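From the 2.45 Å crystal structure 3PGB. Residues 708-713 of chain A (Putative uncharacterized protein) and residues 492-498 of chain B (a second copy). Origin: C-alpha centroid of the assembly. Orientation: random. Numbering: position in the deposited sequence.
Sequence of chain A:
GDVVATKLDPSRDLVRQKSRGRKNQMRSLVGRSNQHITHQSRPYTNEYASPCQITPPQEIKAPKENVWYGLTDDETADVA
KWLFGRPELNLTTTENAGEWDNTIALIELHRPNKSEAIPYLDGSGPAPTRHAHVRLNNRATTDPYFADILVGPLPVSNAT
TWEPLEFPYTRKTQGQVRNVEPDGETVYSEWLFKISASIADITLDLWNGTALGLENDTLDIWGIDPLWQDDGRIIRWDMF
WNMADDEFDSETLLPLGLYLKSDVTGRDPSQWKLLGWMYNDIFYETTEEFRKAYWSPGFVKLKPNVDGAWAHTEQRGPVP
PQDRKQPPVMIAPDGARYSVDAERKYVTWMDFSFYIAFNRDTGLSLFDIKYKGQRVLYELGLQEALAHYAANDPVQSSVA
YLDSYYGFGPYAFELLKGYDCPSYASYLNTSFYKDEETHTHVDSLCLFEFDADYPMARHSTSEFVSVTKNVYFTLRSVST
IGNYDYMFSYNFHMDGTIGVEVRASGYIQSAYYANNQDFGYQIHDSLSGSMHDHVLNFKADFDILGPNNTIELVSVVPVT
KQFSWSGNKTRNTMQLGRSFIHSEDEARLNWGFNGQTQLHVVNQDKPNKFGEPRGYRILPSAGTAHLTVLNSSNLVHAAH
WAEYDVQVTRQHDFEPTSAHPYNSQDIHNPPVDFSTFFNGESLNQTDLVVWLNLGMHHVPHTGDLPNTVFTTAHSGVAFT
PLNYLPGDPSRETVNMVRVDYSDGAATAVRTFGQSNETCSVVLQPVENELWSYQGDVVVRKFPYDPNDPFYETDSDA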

ATOM      1  N   THR A 708      13.397 -13.190   4.091  1.00 14.13           N
ATOM      2  CA  THR A 708      12.752 -11.968   3.652  1.00 14.28           C
ATOM      3  C   THR A 708      11.485 -11.797   4.476  1.00 14.55           C
ATOM      4  O   THR A 708      10.913 -12.782   4.939  1.00 14.99           O
ATOM      5  CB  THR A 708      12.429 -12.030   2.147  1.00 14.07           C
ATOM      6  OG1 THR A 708      13.652 -12.176   1.425  1.00 13.91           O
ATOM      7  CG2 THR A 708      11.707 -10.772   1.661  1.00 13.77           C
ATOM      8  N   VAL A 709      11.067 -10.555   4.673  1.00 14.91           N
ATOM      9  CA  VAL A 709       9.918 -10.249   5.520  1.00 15.38           C
ATOM     10  C   VAL A 709       8.728  -9.762   4.693  1.00 15.86           C
ATOM     11  O   VAL A 709       8.900  -9.048   3.695  1.00 15.87           O
ATOM     12  CB  VAL A 709      10.280  -9.196   6.597  1.00 15.39           C
ATOM     13  CG1 VAL A 709      11.431  -9.698   7.448  1.00 15.13           C
ATOM     14  CG2 VAL A 709      10.628  -7.856   5.960  1.00 15.16           C
ATOM     15  N   PHE A 710       7.527 -10.145   5.125  1.00 16.07           N
ATOM     16  CA  PHE A 710       6.292  -9.805   4.416  1.00 16.18           C
ATOM     17  C   PHE A 710       5.942  -8.315   4.450  1.00 16.30           C
ATOM     18  O   PHE A 710       5.186  -7.839   3.605  1.00 16.36           O
ATOM     19  CB  PHE A 710       5.107 -10.579   5.009  1.00 16.28           C
ATOM     20  CG  PHE A 710       5.050 -12.036   4.618  1.00 16.44           C
ATOM     21  CD1 PHE A 710       5.066 -12.418   3.283  1.00 16.27           C
ATOM     22  CD2 PHE A 710       4.923 -13.024   5.591  1.00 16.49           C
ATOM     23  CE1 PHE A 710       4.996 -13.756   2.922  1.00 17.41           C
ATOM     24  CE2 PHE A 710       4.846 -14.367   5.240  1.00 16.80           C
ATOM     25  CZ  PHE A 710       4.882 -14.736   3.902  1.00 16.85           C
ATOM     26  N   THR A 711       6.457  -7.588   5.435  1.00 16.25           N
ATOM     27  CA  THR A 711       6.113  -6.178   5.592  1.00 16.29           C
ATOM     28  C   THR A 711       6.450  -5.368   4.351  1.00 16.60           C
ATOM     29  O   THR A 711       5.656  -4.559   3.895  1.00 16.74           O
ATOM     30  CB  THR A 711       6.871  -5.543   6.771  1.00 16.25           C
ATOM     31  OG1 THR A 711       8.175  -6.130   6.859  1.00 15.61           O
ATOM     32  CG2 THR A 711       6.111  -5.738   8.078  1.00 15.51           C
ATOM     33  N   THR A 712       7.646  -5.587   3.825  1.00 17.04           N
ATOM     34  CA  THR A 712       8.172  -4.779   2.736  1.00 17.26           C
ATOM     35  C   THR A 712       8.136  -5.491   1.384  1.00 17.42           C
ATOM     36  O   THR A 712       8.057  -4.830   0.354  1.00 17.93           O
ATOM     37  CB  THR A 712       9.604  -4.328   3.058  1.00 17.26           C
ATOM     38  OG1 THR A 712      10.362  -5.443   3.534  1.00 17.13           O
ATOM     39  CG2 THR A 712       9.580  -3.254   4.134  1.00 17.39           C
ATOM     40  N   ALA A 713       8.193  -6.822   1.377  1.00 17.41           N
ATOM     41  CA  ALA A 713       8.048  -7.592   0.137  1.00 17.33           C
ATOM     42  C   ALA A 713       6.559  -7.743  -0.183  1.00 17.43           C
ATOM     43  O   ALA A 713       5.937  -8.749   0.142  1.00 17.63           O
ATOM     44  CB  ALA A 713       8.721  -8.948   0.268  1.00 17.11           C
TER
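Chain B (492-498) FHMDGTI

A single carboxylate oxygen, OD1 of B:Asp495, gathers most of this small contact between two copies of one protein. The hydroxyl OG1 of A:Thr711 donates a hydrogen bond to it at 2.6 Å, a short distance to be read with some caution because that oxygen lies too close to an atom elsewhere in the model, which leaves its position less sure. A water donates to the same OD1 and is also hydrogen-bonded to OG1 of A:Thr712, so two neighbouring threonines reach one acceptor, one directly and one through solvent.

The principle is that a tight turn can present an acidic side chain to a partner. Chain B makes a type I turn from B:His493 to B:Gly496, closed by the backbone hydrogen bond from B:Gly496 N to B:His493 O at 3.0 Å. The amide N of B:Thr497 donates to OD2 of B:Asp495 at 3.1 Å, while OD1 of the same carboxylate meets chain A. Chain A bends too, A:Ala713 N donating to A:Val709 O at 3.3 Å.

The backbones remain well apart: the nearest CA atoms, those of A:Val709 and B:Asp495, are 7.9 Å from each other, so side chains bridge the gap. The CA-to-CB bonds of A:Val709, A:Thr711, B:His493, B:Asp495 and B:Thr497 point toward the other stretch, that of A:Thr712 sideways. CG2 of A:Val709 packs 3.8 Å from OD1 of B:Asp495. Methyl contacts extend the patch, with A:Thr711 CG2 lying 4.2 Å from B:His493 CD2 and A:Thr712 CG2 4.0 Å from B:Thr497 OG1.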

ATOM      1  N   PHE B 492       5.399   1.748  13.548  1.00 14.01           N
ATOM      2  CA  PHE B 492       6.703   1.183  13.873  1.00 13.62           C
ATOM      3  C   PHE B 492       6.591  -0.332  13.915  1.00 13.62           C
ATOM      4  O   PHE B 492       5.698  -0.859  14.563  1.00 13.53           O
ATOM      5  CB  PHE B 492       7.184   1.711  15.220  1.00 13.49           C
ATOM      6  CG  PHE B 492       7.208   3.204  15.302  1.00 12.29           C
ATOM      7  CD1 PHE B 492       6.072   3.907  15.659  1.00 11.61           C
ATOM      8  CD2 PHE B 492       8.360   3.906  15.006  1.00 12.04           C
ATOM      9  CE1 PHE B 492       6.083   5.284  15.721  1.00 11.61           C
ATOM     10  CE2 PHE B 492       8.383   5.287  15.073  1.00 11.95           C
ATOM     11  CZ  PHE B 492       7.242   5.975  15.431  1.00 11.91           C
ATOM     12  N   HIS B 493       7.507  -1.024  13.241  1.00 13.77           N
ATOM     13  CA  HIS B 493       7.441  -2.475  13.102  1.00 13.87           C
ATOM     14  C   HIS B 493       8.663  -3.188  13.658  1.00 13.96           C
ATOM     15  O   HIS B 493       9.724  -2.583  13.832  1.00 14.08           O
ATOM     16  CB  HIS B 493       7.269  -2.826  11.638  1.00 14.00           C
ATOM     17  CG  HIS B 493       6.013  -2.282  11.035  1.00 14.54           C
ATOM     18  ND1 HIS B 493       5.900  -0.977  10.608  1.00 15.31           N
ATOM     19  CD2 HIS B 493       4.815  -2.865  10.794  1.00 14.99           C
ATOM     20  CE1 HIS B 493       4.685  -0.781  10.127  1.00 15.78           C
ATOM     21  NE2 HIS B 493       4.006  -1.910  10.231  1.00 15.76           N
ATOM     22  N   MET B 494       8.508  -4.482  13.922  1.00 13.92           N
ATOM     23  CA  MET B 494       9.563  -5.286  14.541  1.00 14.02           C
ATOM     24  C   MET B 494      10.745  -5.584  13.617  1.00 14.14           C
ATOM     25  O   MET B 494      11.765  -6.077  14.080  1.00 14.18           O
ATOM     26  CB  MET B 494       8.993  -6.599  15.085  1.00 14.24           C
ATOM     27  CG  MET B 494       8.093  -6.421  16.302  1.00 14.69           C
ATOM     28  SD  MET B 494       8.955  -5.662  17.690  1.00 15.04           S
ATOM     29  CE  MET B 494      10.025  -7.012  18.201  1.00 14.22           C
ATOM     30  N   ASP B 495      10.612  -5.279  12.326  1.00 14.32           N
ATOM     31  CA  ASP B 495      11.746  -5.338  11.385  1.00 14.38           C
ATOM     32  C   ASP B 495      12.513  -4.007  11.305  1.00 14.34           C
ATOM     33  O   ASP B 495      13.477  -3.887  10.554  1.00 14.39           O
ATOM     34  CB  ASP B 495      11.263  -5.754   9.985  1.00 14.46           C
ATOM     35  CG  ASP B 495      10.302  -4.739   9.356  1.00 15.00           C
ATOM     36  OD1 ASP B 495      10.059  -4.838   8.136  1.00 15.47           O
ATOM     37  OD2 ASP B 495       9.794  -3.845  10.066  1.00 14.89           O
ATOM     38  N   GLY B 496      12.087  -3.015  12.079  1.00 14.33           N
ATOM     39  CA  GLY B 496      12.745  -1.718  12.102  1.00 14.37           C
ATOM     40  C   GLY B 496      12.132  -0.706  11.157  1.00 14.51           C
ATOM     41  O   GLY B 496      12.630   0.407  11.037  1.00 14.84           O
ATOM     42  N   THR B 497      11.039  -1.077  10.502  1.00 14.72           N
ATOM     43  CA  THR B 497      10.422  -0.221   9.499  1.00 14.87           C
ATOM     44  C   THR B 497       9.534   0.844  10.147  1.00 14.99           C
ATOM     45  O   THR B 497       8.664   0.535  10.961  1.00 15.16           O
ATOM     46  CB  THR B 497       9.602  -1.055   8.498  1.00 14.92           C
ATOM     47  OG1 THR B 497      10.477  -1.959   7.798  1.00 15.30           O
ATOM     48  CG2 THR B 497       8.892  -0.158   7.498  1.00 14.73           C
ATOM     49  N   ILE B 498       9.780   2.099   9.787  1.00 15.10           N
ATOM     50  CA  ILE B 498       8.971   3.232  10.224  1.00 14.99           C
ATOM     51  C   ILE B 498       8.077   3.596   9.067  1.00 15.16           C
ATOM     52  O   ILE B 498       8.555   3.698   7.940  1.00 15.38           O
ATOM     53  CB  ILE B 498       9.848   4.462  10.540  1.00 15.01           C
ATOM     54  CG1 ILE B 498      10.838   4.149  11.674  1.00 14.90           C
ATOM     55  CG2 ILE B 498       8.969   5.675  10.880  1.00 14.87           C
ATOM     56  CD1 ILE B 498      12.134   4.927  11.591  1.00 14.40           C
TER
HETATM   57  O   HOH W   1      11.513  -4.782   6.088  1.00 17.86           O